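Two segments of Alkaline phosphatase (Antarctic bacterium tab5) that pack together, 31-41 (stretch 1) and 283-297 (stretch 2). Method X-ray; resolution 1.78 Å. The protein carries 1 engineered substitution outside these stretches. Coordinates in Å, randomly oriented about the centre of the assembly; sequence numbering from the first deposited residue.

Stretch 1, residues 31-41: LKTPKNVILLI
Stretch 2 (283-297) TALAFAKKDGNTLVI

Residues 36-41 form a strand that lies beside strand 294-297 in parallel register: the axes approach to 4.6 Å and their directions differ by 14°. Stretch 2 reaches this position by a helix-turn-strand path. Helix 283-291 runs nearly antiparallel to strand 36-41 (163°, closest axial approach 10.2 Å), Gly 292 leaves helical geometry at phi/psi 79/-6, a positive phi that favours glycine, and Asn 293 (-122/21) leads into the extended chain.

The register is fixed by CA pairs: Asn 36 CA lies 4.6 Å from Thr 294 CA, Val 37 CA 4.8 Å from Leu 295 CA, Ile 38 CA 4.8 Å from Val 296 CA, and Leu 39 CA 4.8 Å from Ile 297 CA. Phi/psi values near -115/125 throughout most of both strands give the pleat. The hydrogen-bond ladder confirms the parallel arrangement, since alternate residues of stretch 1 bond to residues on two sides of their partner. Asn 36 N donates to Asn 293 O (3.1 Å, 170°), and Asn 36 O receives Leu 295 N (2.9 Å). Ile 38 N donates to Leu 295 O (2.9 Å), and Ile 38 O receives Ile 297 N (2.9 Å); Leu 40 N to Ile 297 O (2.8 Å) continues the series. Asn 293 O also accepts from Lys 35 N at 2.9 Å, with a more bent angle of 137°. Weaker CA-H...O contacts lie between the rungs, as from Val 37 CA to Leu 295 O (3.4 Å).

Side chains alternate between the two faces. Ile 38 (chi1 m, chi2 t) sits on the face with Asn 36, Thr 294 and Val 296, under the helix. Its CD1 is a bump in a hollow walled by Thr 294 CG2 (3.8 Å), Ala 284 CB (4.2 Å), Val 296 CG2 (4.4 Å) and Phe 287 CD2 (4.5 Å), the ring being met obliquely. It loses 98 Å², the largest area of any residue here. The small Ala 284 also receives Leu 40 (m, t), whose CD1 comes within 3.9 Å of Ala 284 CB and 4.3 Å of Val 296 CG1.

On the opposite face, Ile 297 (m, t) leans on both Val 37 (t) and Leu 39 (t, p): its CD1 lies 4.2 Å from Val 37 CG1, and its CG2 3.7 Å from Leu 39 CD1. Leu 295 (t, p) packs its CB against Pro 34 CB at 3.7 Å, while its CD2 is 4.4 Å from Val 37 CG2.

Polar groups close the end near the turn. Asn 36 (chi1 m, chi2 -58°) donates from ND2 to Thr 294 OG1 (3.1 Å), and Thr 294 OG1 (chi1 m) in turn donates to Asp 291 OD2 (2.6 Å). Asp 291 (chi1 t) also accepts Asn 293 N at OD2 (3.0 Å), tying the turn together. A water bridges Asn 36 ND2 (3.0 Å) and Asp 291 OD1 (2.6 Å); another accepts from Lys 32 NZ (2.7 Å) and donates to Gly 292 O (2.9 Å).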

# COMPACT_ATOMS: atom_id res chain seq x y z
N LEU B 31 -6.09 18.81 16.17
CA LEU B 31 -6.69 18.73 14.84
C LEU B 31 -8.05 19.42 14.77
O LEU B 31 -8.71 19.61 15.78
CB LEU B 31 -6.87 17.27 14.42
CG LEU B 31 -5.63 16.38 14.40
CD1 LEU B 31 -6.01 14.99 13.91
CD2 LEU B 31 -4.55 16.99 13.52
N LYS B 32 -8.45 19.79 13.56
CA LYS B 32 -9.78 20.34 13.36
C LYS B 32 -10.81 19.24 13.56
O LYS B 32 -10.49 18.06 13.46
CB LYS B 32 -9.91 20.93 11.96
CG LYS B 32 -8.85 21.96 11.62
CD LYS B 32 -9.38 22.98 10.64
CE LYS B 32 -9.87 22.32 9.36
NZ LYS B 32 -10.46 23.32 8.41
N THR B 33 -12.05 19.64 13.82
CA THR B 33 -13.13 18.70 14.08
C THR B 33 -14.12 18.66 12.93
O THR B 33 -14.75 19.67 12.62
CB THR B 33 -13.86 19.09 15.37
OG1 THR B 33 -12.93 19.10 16.46
CG2 THR B 33 -14.99 18.10 15.68
N PRO B 34 -14.26 17.49 12.28
CA PRO B 34 -15.22 17.39 11.17
C PRO B 34 -16.65 17.38 11.70
O PRO B 34 -16.91 16.76 12.73
CB PRO B 34 -14.93 16.02 10.55
CG PRO B 34 -13.99 15.32 11.49
CD PRO B 34 -13.71 16.19 12.67
N LYS B 35 -17.55 18.04 10.99
CA LYS B 35 -18.98 17.97 11.31
C LYS B 35 -19.58 16.70 10.71
O LYS B 35 -20.38 16.01 11.35
CB LYS B 35 -19.69 19.20 10.77
CG LYS B 35 -21.22 19.13 10.84
CD LYS B 35 -21.84 20.43 10.31
CE LYS B 35 -23.35 20.44 10.45
NZ LYS B 35 -23.93 21.78 10.19
N ASN B 36 -19.18 16.40 9.48
CA ASN B 36 -19.68 15.26 8.73
C ASN B 36 -18.59 14.24 8.45
O ASN B 36 -17.41 14.58 8.39
CB ASN B 36 -20.25 15.72 7.39
CG ASN B 36 -21.19 16.90 7.53
OD1 ASN B 36 -22.19 16.82 8.23
ND2 ASN B 36 -20.89 17.99 6.83
N VAL B 37 -18.99 12.99 8.25
CA VAL B 37 -18.05 11.93 7.90
C VAL B 37 -18.63 11.09 6.76
O VAL B 37 -19.80 10.68 6.81
CB VAL B 37 -17.79 11.00 9.09
CG1 VAL B 37 -16.84 9.89 8.68
CG2 VAL B 37 -17.21 11.79 10.26
N ILE B 38 -17.83 10.86 5.73
CA ILE B 38 -18.19 9.93 4.67
C ILE B 38 -17.15 8.82 4.65
O ILE B 38 -15.96 9.08 4.48
CB ILE B 38 -18.23 10.62 3.31
CG1 ILE B 38 -19.26 11.77 3.32
CG2 ILE B 38 -18.55 9.60 2.22
CD1 ILE B 38 -19.13 12.71 2.13
N LEU B 39 -17.58 7.58 4.86
CA LEU B 39 -16.68 6.44 4.85
C LEU B 39 -16.95 5.58 3.61
O LEU B 39 -18.03 5.00 3.47
CB LEU B 39 -16.88 5.62 6.12
CG LEU B 39 -16.13 4.30 6.14
CD1 LEU B 39 -14.62 4.53 6.02
CD2 LEU B 39 -16.47 3.54 7.41
N LEU B 40 -16.00 5.53 2.69
CA LEU B 40 -16.18 4.76 1.46
C LEU B 40 -15.34 3.50 1.56
O LEU B 40 -14.15 3.55 1.86
CB LEU B 40 -15.76 5.58 0.24
CG LEU B 40 -16.43 6.95 0.12
CD1 LEU B 40 -15.77 7.78 -0.94
CD2 LEU B 40 -17.89 6.77 -0.18
N ILE B 41 -15.98 2.37 1.31
CA ILE B 41 -15.33 1.09 1.46
C ILE B 41 -15.34 0.37 0.12
O ILE B 41 -16.40 0.12 -0.46
CB ILE B 41 -16.07 0.21 2.49
CG1 ILE B 41 -16.05 0.87 3.87
CG2 ILE B 41 -15.46 -1.18 2.54
CD1 ILE B 41 -16.84 0.10 4.92
N THR B 283 -16.91 12.13 -6.16
CA THR B 283 -18.15 12.75 -5.71
C THR B 283 -18.04 13.20 -4.26
O THR B 283 -18.37 14.34 -3.92
CB THR B 283 -19.32 11.77 -5.85
OG1 THR B 283 -19.47 11.40 -7.22
CG2 THR B 283 -20.60 12.39 -5.34
N ALA B 284 -17.58 12.31 -3.39
CA ALA B 284 -17.45 12.64 -1.98
C ALA B 284 -16.48 13.80 -1.80
O ALA B 284 -16.77 14.74 -1.06
CB ALA B 284 -16.97 11.44 -1.20
N LEU B 285 -15.34 13.72 -2.47
CA LEU B 285 -14.30 14.74 -2.33
C LEU B 285 -14.75 16.09 -2.86
O LEU B 285 -14.41 17.13 -2.30
CB LEU B 285 -13.00 14.30 -3.03
CG LEU B 285 -12.23 13.17 -2.35
CD1 LEU B 285 -10.97 12.84 -3.14
CD2 LEU B 285 -11.88 13.58 -0.93
N ALA B 286 -15.51 16.09 -3.95
CA ALA B 286 -16.02 17.34 -4.50
C ALA B 286 -16.92 18.02 -3.47
O ALA B 286 -16.84 19.23 -3.27
CB ALA B 286 -16.78 17.08 -5.79
N PHE B 287 -17.77 17.25 -2.81
CA PHE B 287 -18.58 17.83 -1.75
C PHE B 287 -17.74 18.33 -0.59
O PHE B 287 -17.96 19.43 -0.09
CB PHE B 287 -19.61 16.84 -1.21
CG PHE B 287 -20.39 17.39 -0.05
CD1 PHE B 287 -21.38 18.33 -0.25
CD2 PHE B 287 -20.12 16.97 1.24
CE1 PHE B 287 -22.10 18.85 0.82
CE2 PHE B 287 -20.84 17.48 2.31
CZ PHE B 287 -21.82 18.42 2.10
N ALA B 288 -16.78 17.51 -0.15
CA ALA B 288 -15.96 17.85 1.01
C ALA B 288 -15.15 19.12 0.81
O ALA B 288 -14.97 19.90 1.74
CB ALA B 288 -15.03 16.69 1.34
N LYS B 289 -14.66 19.33 -0.41
CA LYS B 289 -13.85 20.51 -0.69
C LYS B 289 -14.71 21.78 -0.72
O LYS B 289 -14.29 22.84 -0.24
CB LYS B 289 -13.07 20.33 -2.00
CG LYS B 289 -11.92 19.32 -1.83
CD LYS B 289 -10.94 19.31 -2.99
CE LYS B 289 -9.68 18.51 -2.61
NZ LYS B 289 -8.67 18.42 -3.71
N LYS B 290 -15.92 21.65 -1.25
CA LYS B 290 -16.89 22.74 -1.23
C LYS B 290 -17.37 23.04 0.20
O LYS B 290 -17.43 24.19 0.61
CB LYS B 290 -18.10 22.39 -2.11
CG LYS B 290 -18.95 23.58 -2.50
CD LYS B 290 -20.43 23.31 -2.21
CE LYS B 290 -20.86 21.93 -2.68
NZ LYS B 290 -22.28 21.65 -2.32
N ASP B 291 -17.69 21.98 0.94
CA ASP B 291 -18.25 22.07 2.29
C ASP B 291 -17.25 22.57 3.33
O ASP B 291 -17.56 23.45 4.14
CB ASP B 291 -18.81 20.71 2.71
CG ASP B 291 -19.44 20.72 4.10
OD1 ASP B 291 -20.52 21.32 4.28
OD2 ASP B 291 -18.85 20.11 5.02
N GLY B 292 -16.05 21.99 3.32
CA GLY B 292 -15.00 22.37 4.24
C GLY B 292 -15.11 21.82 5.66
O GLY B 292 -14.20 22.00 6.47
N ASN B 293 -16.21 21.13 5.95
CA ASN B 293 -16.48 20.60 7.28
C ASN B 293 -16.68 19.09 7.26
O ASN B 293 -17.29 18.52 8.17
CB ASN B 293 -17.75 21.24 7.87
CG ASN B 293 -17.58 22.71 8.15
OD1 ASN B 293 -16.58 23.13 8.75
ND2 ASN B 293 -18.55 23.51 7.73
N THR B 294 -16.19 18.45 6.21
CA THR B 294 -16.46 17.03 5.99
C THR B 294 -15.18 16.20 5.88
O THR B 294 -14.27 16.53 5.12
CB THR B 294 -17.29 16.82 4.71
OG1 THR B 294 -18.53 17.52 4.82
CG2 THR B 294 -17.57 15.33 4.47
N LEU B 295 -15.14 15.12 6.65
CA LEU B 295 -14.03 14.18 6.60
C LEU B 295 -14.39 13.02 5.68
O LEU B 295 -15.42 12.38 5.86
CB LEU B 295 -13.72 13.66 8.00
CG LEU B 295 -12.81 12.43 8.09
CD1 LEU B 295 -11.36 12.80 7.75
CD2 LEU B 295 -12.91 11.79 9.47
N VAL B 296 -13.55 12.75 4.70
CA VAL B 296 -13.76 11.63 3.81
C VAL B 296 -12.68 10.58 4.06
O VAL B 296 -11.49 10.88 3.97
CB VAL B 296 -13.68 12.06 2.34
CG1 VAL B 296 -13.87 10.85 1.43
CG2 VAL B 296 -14.72 13.14 2.03
N ILE B 297 -13.12 9.37 4.36
CA ILE B 297 -12.21 8.25 4.60
C ILE B 297 -12.47 7.17 3.56
O ILE B 297 -13.62 6.79 3.33
CB ILE B 297 -12.43 7.63 5.99
CG1 ILE B 297 -12.24 8.68 7.08
CG2 ILE B 297 -11.48 6.45 6.19
CD1 ILE B 297 -12.98 8.34 8.36
O HOH W 1 -11.42 22.69 5.97
O HOH W 2 -21.51 20.94 6.60